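Local coordinates for protein kinase domain-containing protein (Chaetomium thermophilum, PDB 6Z3U) that probably phosphorylates serine and threonine residues, including those of the RNA polymerase II C-terminal repeats, as the cyclin-dependent kinase of the CAK complex, at residues B[117-122]-B[156-161]; B[182-187]-B[286-291]; B[239-244]-B[254-259]; B[313-318]-B[364-369]. All blocks are in the same frame, centred on the assembly; numbering follows the deposited sequence.

Overall arrangement
All four contacts lie within one bilobal protein kinase domain. Interaction 1 is in the five-stranded N-lobe sheet and comes first along the chain. Interaction 2 joins helices 180-185 and 276-291 in the C-lobe, its centre about 29 Å from that of interaction 1. The loop it closes contains interaction 3, which brings the start of the activation segment against its P+1 loop and lies about 22 Å from interaction 2, centre to centre. Interaction 4, last in the chain, its centre about 42 Å from that of interaction 1, joins loops at the far end of the C-lobe. The series runs from the nucleotide-binding lobe past the catalytic region to the C-lobe surface touched by the RING-type subunit.

Interaction 1. Residues B[117-122]-B[156-161]; sequences FKVAIK and GLISVF
Ile-158 reaches across to Phe-117 and Val-119 with the end of its longer branch, and it gives up more surface than any other residue of this contact. CG1 lies anti to its own carbonyl carbon (chi1 -69°), which carries CD1 out toward the other strand. There CD1 meets CZ of Phe-117 at 4.1 Å, approaching the ring obliquely. The two side chains come from opposite directions, Phe-117 having swung its ring anti to its backbone N (chi1 -178°). CD1 of Ile-158 also lies against CG2 of Val-119, although that pair is modelled closer than two carbons can sit and its exact distance is doubtful. Farther along, the ring of Phe-161 brings CZ to within 4.3 Å of CG2 of Ile-121, again at an oblique angle.

These strands belong to the antiparallel N-lobe sheet of protein kinases but are not neighbours in it: strand 168-172 runs between them and forms the backbone bonds with Ala-120 and Lys-122. The contact therefore spans one strand on a face of the sheet, with Val-171 of the middle strand touched by both Val-119 and Phe-161. A classic beta bulge, in which Ile-158 and Ser-159 both face Val-171, interrupts the regular pairing of the edge strand. Helix 80-89 packs on Phe-161 through Asn-85 and Lys-89. Val-119 to Lys-122 spell the VAIK motif; Lys-122, a predicted ATP-binding residue, takes no part in the apolar contact and forms a salt bridge with Glu-141 of helix 136-148, the pairing known from active kinases.

Interaction 2. Residues B[182-187]-B[286-291]; sequences MLIRDV and FAELII
Ile-184 is set against Leu-289 where two C-lobe helices of the protein kinase fold meet: helix 180-185, corresponding to alphaD, and the long central helix 276-291, corresponding to alphaF. From CB, which points toward the central helix, the isoleucine divides into two branches with different neighbours. The short branch, CG2, faces backbone and comes within 4.4 Å of the carbonyl O of Glu-288. The longer branch starts with CG1 anti to the carbonyl carbon of Ile-184 (chi1 -68°) and passes CD2 of Leu-289 at 3.8 Å. Its terminal CD1 settles against that same methyl, 3.5 Å away, and lies 4.0 Å from CG of Leu-289, so one leucine branch is met by two successive atoms of the isoleucine. The side chains cross at about a right angle.

On its other flank CD1 has the aliphatic part of Glu-288, whose CG is 4.5 Å distant. The glutamate is buried, and its OE2 is hydrogen-bonded to the hydroxyl of Tyr-261. Trp-200 of helix 194-213 touches Leu-289 and Leu-183, adding a third helix to the apolar junction. Polar bonds tie down the backbone at the same place: the carbonyl O of Leu-289 is hydrogen-bonded to the hydroxyl of Tyr-192, and Arg-292, just past the central helix, joins its NE to the carbonyl O of Ile-184.

Interaction 3. Residues B[239-244]-B[254-259]; sequences FGLARS and ANVITR
Leu-241 points its forked end at the bend formed by Val-256 and Ile-257. With CG anti to its carbonyl carbon (chi1 -78°), the leucine is directed at the other segment, and CD1 stops 4.2 Å from the backbone N of Ile-257 and 4.5 Å from CA of Val-256. Val-256 answers with one branch: its CG1 lies 4.5 Å from CD1 and at the same distance from CD2 of Leu-241. Ile-257 behaves differently. Its CB points away from Leu-241, and its side chain packs instead on Leu-266 and Pro-263, leaving its peptide nitrogen side to meet the leucine. That reversal accompanies a positive phi of 69°, unusual for a beta-branched residue.

No hydrogen bond links the two segments directly. Leu-241 is the third residue of a type I turn closed by the bond from N of Ala-242 to O of Phe-239, and its carbonyl O is hydrogen-bonded to Arg-219. Its side chain also lies about 4 Å from that of Asp-220, the predicted proton acceptor, to which Thr-258 is hydrogen-bonded through OG1. Phe-239 and Gly-240 complete the DFG motif begun by Asp-238, and Leu-241 follows it, while 256-259 correspond to the P+1 loop. The positive phi at Ile-257, the strand 243-244 paired with 216-217 and the threonine-aspartate bond are together consistent with the ordered, active-like activation segment of a cyclin-dependent kinase.

Interaction 4. Residues B[313-318]-B[364-369]; sequences GTPTEE and LQLDPK
Leu-366 sets both its methyls against the carbonyl O of Gly-313, CD1 at 3.5 Å and CD2 at 3.8 Å. CD1 also lies 4.2 Å from C of Thr-314 and 4.0 Å from N of Pro-315, with CB of Pro-315 at 4.3 Å. The leucine meets mainly main chain. At Gly-313, the first residue to leave helix 301-311, no side chain stands between it and the carbonyl, and the phi of 146° is one that a residue with a CB could hardly adopt.

Both loops belong to the end of the kinase C-lobe, and residues 366-368 form the Leu-Asp-Pro leading to Arg-371, which corresponds to the arginine of subdomain XI. This arginine is hydrogen-bonded to the carbonyl O atoms of Gln-365 and Leu-366. In an Asx turn, the backbone N of Lys-369 donates a nearly straight hydrogen bond to OD1 of Asp-367, from above the carboxylate plane. In the other loop Thr-314, its CB pointing away, is hydrogen-bonded through OG1 to the backbone N of Ile-337, while Thr-316 begins an ST turn with Glu-318. Trp-320 packs on Pro-315, Asp-367 and Pro-368; Pro-368 and Lys-369 also touch Gly-39 and Ile-37 of the RING-type subunit.

Interaction 1. Residues B[117-122]-B[156-161]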
loop_
_atom_site.group_PDB
_atom_site.type_symbol
_atom_site.label_atom_id
_atom_site.label_comp_id
_atom_site.label_asym_id
_atom_site.label_seq_id
_atom_site.Cartn_x
_atom_site.Cartn_y
_atom_site.Cartn_z
ATOM N N PHE B 117 18.879 -15.185 -17.063
ATOM C CA PHE B 117 17.807 -14.704 -16.195
ATOM C C PHE B 117 16.974 -13.701 -16.985
ATOM O O PHE B 117 17.406 -12.566 -17.212
ATOM C CB PHE B 117 18.402 -14.074 -14.937
ATOM C CG PHE B 117 17.381 -13.589 -13.930
ATOM C CD1 PHE B 117 16.021 -13.790 -14.115
ATOM C CD2 PHE B 117 17.800 -12.910 -12.795
ATOM C CE1 PHE B 117 15.105 -13.329 -13.186
ATOM C CE2 PHE B 117 16.889 -12.449 -11.866
ATOM C CZ PHE B 117 15.540 -12.658 -12.061
ATOM N N LYS B 118 15.782 -14.116 -17.401
ATOM C CA LYS B 118 14.905 -13.260 -18.183
ATOM C C LYS B 118 14.004 -12.436 -17.270
ATOM O O LYS B 118 13.840 -12.726 -16.082
ATOM C CB LYS B 118 14.060 -14.090 -19.151
ATOM C CG LYS B 118 14.667 -14.202 -20.542
ATOM C CD LYS B 118 16.002 -14.936 -20.513
ATOM C CE LYS B 118 16.702 -14.885 -21.863
ATOM N NZ LYS B 118 17.096 -13.495 -22.231
ATOM N N VAL B 119 13.418 -11.390 -17.849
ATOM C CA VAL B 119 12.637 -10.422 -17.087
ATOM C C VAL B 119 11.705 -9.711 -18.053
ATOM O O VAL B 119 11.969 -9.636 -19.254
ATOM C CB VAL B 119 13.571 -9.434 -16.340
ATOM C CG1 VAL B 119 13.426 -8.010 -16.878
ATOM C CG2 VAL B 119 13.305 -9.483 -14.851
ATOM N N ALA B 120 10.608 -9.177 -17.523
ATOM C CA ALA B 120 9.660 -8.385 -18.292
ATOM C C ALA B 120 9.665 -6.967 -17.744
ATOM O O ALA B 120 9.582 -6.768 -16.527
ATOM C CB ALA B 120 8.253 -8.978 -18.224
ATOM N N ILE B 121 9.772 -5.991 -18.638
ATOM C CA ILE B 121 9.859 -4.585 -18.268
ATOM C C ILE B 121 8.596 -3.902 -18.765
ATOM O O ILE B 121 8.410 -3.721 -19.975
ATOM C CB ILE B 121 11.108 -3.914 -18.853
ATOM C CG1 ILE B 121 12.368 -4.690 -18.470
ATOM C CG2 ILE B 121 11.204 -2.480 -18.362
ATOM C CD1 ILE B 121 13.589 -4.300 -19.273
ATOM N N LYS B 122 7.735 -3.501 -17.837
ATOM C CA LYS B 122 6.529 -2.761 -18.175
ATOM C C LYS B 122 6.857 -1.276 -18.111
ATOM O O LYS B 122 7.184 -0.753 -17.040
ATOM C CB LYS B 122 5.379 -3.100 -17.228
ATOM C CG LYS B 122 4.085 -2.352 -17.551
ATOM C CD LYS B 122 3.022 -2.509 -16.468
ATOM C CE LYS B 122 2.375 -3.878 -16.494
ATOM N NZ LYS B 122 1.275 -3.969 -15.492
ATOM N N GLY B 156 6.021 -11.126 -9.032
ATOM C CA GLY B 156 7.107 -10.500 -8.310
ATOM C C GLY B 156 7.580 -9.224 -8.989
ATOM O O GLY B 156 7.882 -9.226 -10.182
ATOM N N LEU B 157 7.640 -8.148 -8.213
ATOM C CA LEU B 157 8.203 -6.881 -8.682
ATOM C C LEU B 157 9.697 -6.912 -8.379
ATOM O O LEU B 157 10.115 -6.749 -7.231
ATOM C CB LEU B 157 7.507 -5.702 -8.015
ATOM C CG LEU B 157 7.974 -4.312 -8.449
ATOM C CD1 LEU B 157 7.722 -4.092 -9.928
ATOM C CD2 LEU B 157 7.283 -3.244 -7.633
ATOM N N ILE B 158 10.505 -7.139 -9.416
ATOM C CA ILE B 158 11.940 -7.308 -9.210
ATOM C C ILE B 158 12.607 -5.976 -8.898
ATOM O O ILE B 158 13.465 -5.893 -8.010
ATOM C CB ILE B 158 12.575 -7.981 -10.440
ATOM C CG1 ILE B 158 12.112 -9.436 -10.529
ATOM C CG2 ILE B 158 14.092 -7.870 -10.374
ATOM C CD1 ILE B 158 12.379 -10.091 -11.862
ATOM N N SER B 159 12.237 -4.920 -9.616
ATOM C CA SER B 159 12.896 -3.630 -9.460
ATOM C C SER B 159 12.015 -2.549 -10.066
ATOM O O SER B 159 11.070 -2.829 -10.806
ATOM C CB SER B 159 14.282 -3.641 -10.111
ATOM O OG SER B 159 14.874 -2.355 -10.084
ATOM N N VAL B 160 12.342 -1.300 -9.737
ATOM C CA VAL B 160 11.661 -0.127 -10.274
ATOM C C VAL B 160 12.710 0.936 -10.564
ATOM O O VAL B 160 13.596 1.183 -9.740
ATOM C CB VAL B 160 10.600 0.424 -9.302
ATOM C CG1 VAL B 160 9.917 1.651 -9.891
ATOM C CG2 VAL B 160 9.577 -0.643 -8.976
ATOM N N PHE B 161 12.610 1.565 -11.731
ATOM C CA PHE B 161 13.507 2.654 -12.086
ATOM C C PHE B 161 12.769 3.619 -12.999
ATOM O O PHE B 161 11.796 3.257 -13.666
ATOM C CB PHE B 161 14.779 2.138 -12.772
ATOM C CG PHE B 161 14.523 1.416 -14.066
ATOM C CD1 PHE B 161 14.396 2.117 -15.255
ATOM C CD2 PHE B 161 14.415 0.035 -14.097
ATOM C CE1 PHE B 161 14.159 1.457 -16.447
ATOM C CE2 PHE B 161 14.181 -0.630 -15.288
ATOM C CZ PHE B 161 14.053 0.083 -16.463
#

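Interaction 2. Residues B[182-187]-B[286-291]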
loop_
_atom_site.group_PDB
_atom_site.type_symbol
_atom_site.label_atom_id
_atom_site.label_comp_id
_atom_site.label_asym_id
_atom_site.label_seq_id
_atom_site.Cartn_x
_atom_site.Cartn_y
_atom_site.Cartn_z
ATOM N N MET B 182 -7.110 -17.490 -21.419
ATOM C CA MET B 182 -6.861 -18.042 -22.745
ATOM C C MET B 182 -6.866 -19.565 -22.731
ATOM O O MET B 182 -7.247 -20.188 -23.728
ATOM C CB MET B 182 -5.536 -17.512 -23.295
ATOM C CG MET B 182 -4.326 -17.785 -22.417
ATOM S SD MET B 182 -2.809 -17.029 -23.050
ATOM C CE MET B 182 -3.333 -15.337 -23.337
ATOM N N LEU B 183 -6.455 -20.184 -21.625
ATOM C CA LEU B 183 -6.596 -21.631 -21.513
ATOM C C LEU B 183 -8.068 -22.024 -21.492
ATOM O O LEU B 183 -8.492 -22.940 -22.207
ATOM C CB LEU B 183 -5.891 -22.138 -20.257
ATOM C CG LEU B 183 -4.364 -22.079 -20.224
ATOM C CD1 LEU B 183 -3.849 -22.873 -19.032
ATOM C CD2 LEU B 183 -3.755 -22.598 -21.508
ATOM N N ILE B 184 -8.865 -21.331 -20.676
ATOM C CA ILE B 184 -10.290 -21.635 -20.580
ATOM C C ILE B 184 -10.979 -21.415 -21.921
ATOM O O ILE B 184 -11.840 -22.204 -22.328
ATOM C CB ILE B 184 -10.935 -20.787 -19.465
ATOM C CG1 ILE B 184 -10.402 -21.233 -18.099
ATOM C CG2 ILE B 184 -12.453 -20.895 -19.531
ATOM C CD1 ILE B 184 -10.741 -20.298 -16.958
ATOM N N ARG B 185 -10.620 -20.339 -22.628
ATOM C CA ARG B 185 -11.270 -20.054 -23.903
ATOM C C ARG B 185 -10.860 -21.046 -24.985
ATOM O O ARG B 185 -11.626 -21.282 -25.926
ATOM C CB ARG B 185 -10.947 -18.630 -24.361
ATOM C CG ARG B 185 -11.597 -17.525 -23.539
ATOM C CD ARG B 185 -11.296 -16.154 -24.135
ATOM N NE ARG B 185 -12.131 -15.863 -25.299
ATOM C CZ ARG B 185 -13.135 -14.986 -25.316
ATOM N NH1 ARG B 185 -13.830 -14.807 -26.432
ATOM N NH2 ARG B 185 -13.442 -14.280 -24.235
ATOM N N ASP B 186 -9.666 -21.635 -24.874
ATOM C CA ASP B 186 -9.136 -22.523 -25.913
ATOM C C ASP B 186 -9.778 -23.904 -25.773
ATOM O O ASP B 186 -9.153 -24.894 -25.387
ATOM C CB ASP B 186 -7.617 -22.598 -25.821
ATOM C CG ASP B 186 -6.979 -23.167 -27.077
ATOM O OD1 ASP B 186 -5.772 -22.910 -27.296
ATOM O OD2 ASP B 186 -7.694 -23.827 -27.865
ATOM N N VAL B 187 -11.069 -23.955 -26.110
ATOM C CA VAL B 187 -11.823 -25.192 -25.971
ATOM C C VAL B 187 -11.424 -26.218 -27.020
ATOM O O VAL B 187 -11.613 -27.421 -26.812
ATOM C CB VAL B 187 -13.334 -24.900 -26.055
ATOM C CG1 VAL B 187 -14.132 -26.193 -26.055
ATOM C CG2 VAL B 187 -13.764 -24.004 -24.907
ATOM N N PHE B 286 -13.781 -20.001 -9.876
ATOM C CA PHE B 286 -13.964 -21.432 -9.663
ATOM C C PHE B 286 -15.081 -21.962 -10.551
ATOM O O PHE B 286 -14.904 -22.951 -11.272
ATOM C CB PHE B 286 -14.271 -21.692 -8.187
ATOM C CG PHE B 286 -14.172 -23.137 -7.773
ATOM C CD1 PHE B 286 -13.772 -24.119 -8.661
ATOM C CD2 PHE B 286 -14.502 -23.508 -6.480
ATOM C CE1 PHE B 286 -13.694 -25.441 -8.266
ATOM C CE2 PHE B 286 -14.425 -24.828 -6.079
ATOM C CZ PHE B 286 -14.023 -25.795 -6.974
ATOM N N ALA B 287 -16.238 -21.298 -10.527
ATOM C CA ALA B 287 -17.362 -21.749 -11.340
ATOM C C ALA B 287 -17.032 -21.671 -12.822
ATOM O O ALA B 287 -17.392 -22.569 -13.591
ATOM C CB ALA B 287 -18.606 -20.920 -11.027
ATOM N N GLU B 288 -16.362 -20.598 -13.246
ATOM C CA GLU B 288 -16.006 -20.462 -14.654
ATOM C C GLU B 288 -15.056 -21.563 -15.106
ATOM O O GLU B 288 -15.115 -21.997 -16.262
ATOM C CB GLU B 288 -15.379 -19.093 -14.907
ATOM C CG GLU B 288 -14.950 -18.876 -16.340
ATOM C CD GLU B 288 -14.728 -17.415 -16.648
ATOM O OE1 GLU B 288 -14.193 -17.109 -17.736
ATOM O OE2 GLU B 288 -15.092 -16.570 -15.799
ATOM N N LEU B 289 -14.164 -22.015 -14.222
ATOM C CA LEU B 289 -13.260 -23.103 -14.583
ATOM C C LEU B 289 -14.027 -24.392 -14.840
ATOM O O LEU B 289 -13.687 -25.156 -15.750
ATOM C CB LEU B 289 -12.222 -23.309 -13.483
ATOM C CG LEU B 289 -11.026 -22.360 -13.532
ATOM C CD1 LEU B 289 -10.310 -22.335 -12.192
ATOM C CD2 LEU B 289 -10.074 -22.772 -14.642
ATOM N N ILE B 290 -15.076 -24.646 -14.054
ATOM C CA ILE B 290 -15.779 -25.921 -14.140
ATOM C C ILE B 290 -16.583 -26.011 -15.431
ATOM O O ILE B 290 -16.598 -27.055 -16.094
ATOM C CB ILE B 290 -16.674 -26.118 -12.902
ATOM C CG1 ILE B 290 -15.811 -26.285 -11.648
ATOM C CG2 ILE B 290 -17.580 -27.321 -13.100
ATOM C CD1 ILE B 290 -16.581 -26.209 -10.352
ATOM N N ILE B 291 -17.274 -24.931 -15.807
ATOM C CA ILE B 291 -18.088 -24.931 -17.015
ATOM C C ILE B 291 -17.380 -24.290 -18.204
ATOM O O ILE B 291 -17.962 -24.221 -19.295
ATOM C CB ILE B 291 -19.442 -24.235 -16.770
ATOM C CG1 ILE B 291 -19.249 -22.763 -16.401
ATOM C CG2 ILE B 291 -20.196 -24.940 -15.659
ATOM C CD1 ILE B 291 -20.514 -21.937 -16.533
#

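Interaction 3. Residues B[239-244]-B[254-259]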
loop_
_atom_site.group_PDB
_atom_site.type_symbol
_atom_site.label_atom_id
_atom_site.label_comp_id
_atom_site.label_asym_id
_atom_site.label_seq_id
_atom_site.Cartn_x
_atom_site.Cartn_y
_atom_site.Cartn_z
ATOM N N PHE B 239 -2.947 -5.310 -10.050
ATOM C CA PHE B 239 -3.292 -4.712 -8.766
ATOM C C PHE B 239 -3.728 -3.257 -8.904
ATOM O O PHE B 239 -3.706 -2.510 -7.921
ATOM C CB PHE B 239 -2.109 -4.822 -7.801
ATOM C CG PHE B 239 -2.045 -6.132 -7.067
ATOM C CD1 PHE B 239 -1.517 -7.260 -7.670
ATOM C CD2 PHE B 239 -2.499 -6.228 -5.762
ATOM C CE1 PHE B 239 -1.459 -8.462 -6.991
ATOM C CE2 PHE B 239 -2.440 -7.426 -5.080
ATOM C CZ PHE B 239 -1.920 -8.544 -5.694
ATOM N N GLY B 240 -4.149 -2.847 -10.099
ATOM C CA GLY B 240 -4.495 -1.458 -10.339
ATOM C C GLY B 240 -5.710 -0.969 -9.583
ATOM O O GLY B 240 -5.931 0.245 -9.526
ATOM N N LEU B 241 -6.491 -1.873 -8.996
ATOM C CA LEU B 241 -7.668 -1.503 -8.221
ATOM C C LEU B 241 -7.529 -1.875 -6.750
ATOM O O LEU B 241 -8.494 -1.727 -5.990
ATOM C CB LEU B 241 -8.921 -2.157 -8.808
ATOM C CG LEU B 241 -9.503 -1.517 -10.068
ATOM C CD1 LEU B 241 -10.778 -2.225 -10.478
ATOM C CD2 LEU B 241 -9.780 -0.044 -9.850
ATOM N N ALA B 242 -6.353 -2.325 -6.326
ATOM C CA ALA B 242 -6.179 -2.810 -4.968
ATOM C C ALA B 242 -6.287 -1.667 -3.965
ATOM O O ALA B 242 -6.159 -0.487 -4.306
ATOM C CB ALA B 242 -4.824 -3.503 -4.818
ATOM N N ARG B 243 -6.528 -2.036 -2.708
ATOM C CA ARG B 243 -6.586 -1.059 -1.630
ATOM C C ARG B 243 -6.365 -1.767 -0.302
ATOM O O ARG B 243 -6.766 -2.920 -0.123
ATOM C CB ARG B 243 -7.938 -0.332 -1.618
ATOM C CG ARG B 243 -7.980 0.915 -0.751
ATOM C CD ARG B 243 -9.301 1.032 -0.009
ATOM N NE ARG B 243 -9.514 2.374 0.528
ATOM C CZ ARG B 243 -8.957 2.836 1.645
ATOM N NH1 ARG B 243 -8.141 2.067 2.354
ATOM N NH2 ARG B 243 -9.214 4.073 2.051
ATOM N N SER B 244 -5.723 -1.061 0.625
ATOM C CA SER B 244 -5.518 -1.587 1.965
ATOM C C SER B 244 -6.842 -1.639 2.716
ATOM O O SER B 244 -7.763 -0.860 2.453
ATOM C CB SER B 244 -4.521 -0.725 2.736
ATOM O OG SER B 244 -3.227 -0.792 2.161
ATOM N N ALA B 254 -17.831 1.512 -4.341
ATOM C CA ALA B 254 -18.622 0.364 -4.754
ATOM C C ALA B 254 -18.357 -0.036 -6.197
ATOM O O ALA B 254 -18.840 -1.087 -6.634
ATOM C CB ALA B 254 -20.112 0.665 -4.578
ATOM N N ASN B 255 -17.604 0.776 -6.936
ATOM C CA ASN B 255 -17.323 0.522 -8.346
ATOM C C ASN B 255 -15.937 -0.104 -8.487
ATOM O O ASN B 255 -14.971 0.521 -8.923
ATOM C CB ASN B 255 -17.434 1.822 -9.143
ATOM C CG ASN B 255 -17.338 1.602 -10.641
ATOM O OD1 ASN B 255 -17.614 0.511 -11.141
ATOM N ND2 ASN B 255 -16.948 2.645 -11.364
ATOM N N VAL B 256 -15.853 -1.373 -8.087
ATOM C CA VAL B 256 -14.646 -2.174 -8.241
ATOM C C VAL B 256 -15.055 -3.584 -8.649
ATOM O O VAL B 256 -16.217 -3.977 -8.533
ATOM C CB VAL B 256 -13.790 -2.207 -6.956
ATOM C CG1 VAL B 256 -13.003 -0.915 -6.807
ATOM C CG2 VAL B 256 -14.662 -2.443 -5.739
ATOM N N ILE B 257 -14.074 -4.351 -9.121
ATOM C CA ILE B 257 -14.292 -5.718 -9.583
ATOM C C ILE B 257 -15.115 -5.698 -10.864
ATOM O O ILE B 257 -16.174 -5.063 -10.928
ATOM C CB ILE B 257 -14.992 -6.584 -8.519
ATOM C CG1 ILE B 257 -14.313 -6.437 -7.158
ATOM C CG2 ILE B 257 -14.976 -8.044 -8.938
ATOM C CD1 ILE B 257 -15.003 -7.211 -6.048
ATOM N N THR B 258 -14.642 -6.407 -11.885
ATOM C CA THR B 258 -15.404 -6.528 -13.120
ATOM C C THR B 258 -16.803 -7.058 -12.818
ATOM O O THR B 258 -16.991 -7.883 -11.920
ATOM C CB THR B 258 -14.676 -7.448 -14.099
ATOM O OG1 THR B 258 -13.351 -6.953 -14.324
ATOM C CG2 THR B 258 -15.420 -7.512 -15.426
ATOM N N ARG B 259 -17.789 -6.567 -13.576
ATOM C CA ARG B 259 -19.187 -6.854 -13.267
ATOM C C ARG B 259 -19.424 -8.343 -13.047
ATOM O O ARG B 259 -19.969 -8.750 -12.015
ATOM C CB ARG B 259 -20.087 -6.343 -14.397
ATOM C CG ARG B 259 -21.571 -6.417 -14.067
ATOM C CD ARG B 259 -22.449 -6.003 -15.239
ATOM N NE ARG B 259 -22.093 -4.690 -15.773
ATOM C CZ ARG B 259 -21.435 -4.486 -16.913
ATOM N NH1 ARG B 259 -21.164 -3.248 -17.299
ATOM N NH2 ARG B 259 -21.054 -5.505 -17.674
#

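Interaction 4. Residues B[313-318]-B[364-369]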
loop_
_atom_site.group_PDB
_atom_site.type_symbol
_atom_site.label_atom_id
_atom_site.label_comp_id
_atom_site.label_asym_id
_atom_site.label_seq_id
_atom_site.Cartn_x
_atom_site.Cartn_y
_atom_site.Cartn_z
ATOM N N GLY B 313 -29.768 -17.043 -5.814
ATOM C CA GLY B 313 -30.911 -16.831 -4.948
ATOM C C GLY B 313 -31.161 -15.349 -4.739
ATOM O O GLY B 313 -30.267 -14.511 -4.815
ATOM N N THR B 314 -32.418 -15.016 -4.473
ATOM C CA THR B 314 -32.793 -13.627 -4.243
ATOM C C THR B 314 -32.375 -13.214 -2.836
ATOM O O THR B 314 -32.845 -13.815 -1.863
ATOM C CB THR B 314 -34.298 -13.440 -4.418
ATOM O OG1 THR B 314 -34.662 -13.669 -5.785
ATOM C CG2 THR B 314 -34.710 -12.029 -4.022
ATOM N N PRO B 315 -31.491 -12.227 -2.678
ATOM C CA PRO B 315 -31.173 -11.739 -1.327
ATOM C C PRO B 315 -32.377 -11.042 -0.709
ATOM O O PRO B 315 -33.040 -10.229 -1.357
ATOM C CB PRO B 315 -30.007 -10.770 -1.555
ATOM C CG PRO B 315 -30.127 -10.356 -2.981
ATOM C CD PRO B 315 -30.690 -11.543 -3.711
ATOM N N THR B 316 -32.656 -11.369 0.552
ATOM C CA THR B 316 -33.792 -10.810 1.267
ATOM C C THR B 316 -33.371 -10.461 2.688
ATOM O O THR B 316 -32.294 -10.845 3.153
ATOM C CB THR B 316 -34.972 -11.785 1.304
ATOM O OG1 THR B 316 -34.637 -12.903 2.135
ATOM C CG2 THR B 316 -35.302 -12.270 -0.096
ATOM N N GLU B 317 -34.243 -9.722 3.379
ATOM C CA GLU B 317 -34.007 -9.407 4.783
ATOM C C GLU B 317 -33.920 -10.657 5.650
ATOM O O GLU B 317 -33.372 -10.593 6.756
ATOM C CB GLU B 317 -35.119 -8.499 5.309
ATOM C CG GLU B 317 -35.066 -7.081 4.776
ATOM C CD GLU B 317 -33.914 -6.287 5.359
ATOM O OE1 GLU B 317 -33.172 -5.651 4.579
ATOM O OE2 GLU B 317 -33.745 -6.310 6.596
ATOM N N GLU B 318 -34.458 -11.785 5.182
ATOM C CA GLU B 318 -34.418 -13.016 5.964
ATOM C C GLU B 318 -33.028 -13.640 5.946
ATOM O O GLU B 318 -32.485 -13.999 6.998
ATOM C CB GLU B 318 -35.454 -14.008 5.427
ATOM C CG GLU B 318 -36.895 -13.665 5.783
ATOM C CD GLU B 318 -37.328 -12.308 5.255
ATOM O OE1 GLU B 318 -37.898 -11.519 6.040
ATOM O OE2 GLU B 318 -37.083 -12.025 4.062
ATOM N N LEU B 364 -19.983 -18.488 -2.593
ATOM C CA LEU B 364 -21.059 -17.736 -3.228
ATOM C C LEU B 364 -22.237 -17.546 -2.278
ATOM O O LEU B 364 -23.400 -17.645 -2.674
ATOM C CB LEU B 364 -21.512 -18.429 -4.510
ATOM C CG LEU B 364 -20.403 -18.684 -5.533
ATOM C CD1 LEU B 364 -20.979 -19.276 -6.816
ATOM C CD2 LEU B 364 -19.624 -17.410 -5.828
ATOM N N GLN B 365 -21.945 -17.277 -1.009
ATOM C CA GLN B 365 -22.977 -16.898 -0.058
ATOM C C GLN B 365 -23.350 -15.438 -0.272
ATOM O O GLN B 365 -22.475 -14.574 -0.383
ATOM C CB GLN B 365 -22.499 -17.120 1.376
ATOM C CG GLN B 365 -22.260 -18.578 1.725
ATOM C CD GLN B 365 -23.524 -19.404 1.628
ATOM O OE1 GLN B 365 -24.455 -19.233 2.416
ATOM N NE2 GLN B 365 -23.570 -20.297 0.649
ATOM N N LEU B 366 -24.653 -15.165 -0.320
ATOM C CA LEU B 366 -25.114 -13.808 -0.590
ATOM C C LEU B 366 -24.640 -12.844 0.489
ATOM O O LEU B 366 -24.018 -11.816 0.192
ATOM C CB LEU B 366 -26.637 -13.796 -0.704
ATOM C CG LEU B 366 -27.189 -14.636 -1.857
ATOM C CD1 LEU B 366 -28.683 -14.840 -1.705
ATOM C CD2 LEU B 366 -26.871 -13.978 -3.190
ATOM N N ASP B 367 -24.917 -13.159 1.745
ATOM C CA ASP B 367 -24.484 -12.304 2.843
ATOM C C ASP B 367 -22.983 -12.472 3.040
ATOM O O ASP B 367 -22.534 -13.575 3.379
ATOM C CB ASP B 367 -25.243 -12.664 4.113
ATOM C CG ASP B 367 -25.041 -11.653 5.218
ATOM O OD1 ASP B 367 -24.115 -10.823 5.112
ATOM O OD2 ASP B 367 -25.820 -11.684 6.193
ATOM N N PRO B 368 -22.170 -11.428 2.844
ATOM C CA PRO B 368 -20.714 -11.608 2.972
ATOM C C PRO B 368 -20.277 -12.058 4.351
ATOM O O PRO B 368 -19.170 -12.595 4.488
ATOM C CB PRO B 368 -20.151 -10.221 2.629
ATOM C CG PRO B 368 -21.276 -9.277 2.853
ATOM C CD PRO B 368 -22.529 -10.033 2.531
ATOM N N LYS B 369 -21.103 -11.852 5.377
ATOM C CA LYS B 369 -20.730 -12.270 6.724
ATOM C C LYS B 369 -20.650 -13.788 6.844
ATOM O O LYS B 369 -19.794 -14.304 7.570
ATOM C CB LYS B 369 -21.726 -11.700 7.733
ATOM C CG LYS B 369 -21.732 -10.178 7.792
ATOM C CD LYS B 369 -22.816 -9.650 8.715
ATOM C CE LYS B 369 -24.196 -9.733 8.072
ATOM N NZ LYS B 369 -25.299 -9.387 9.024
#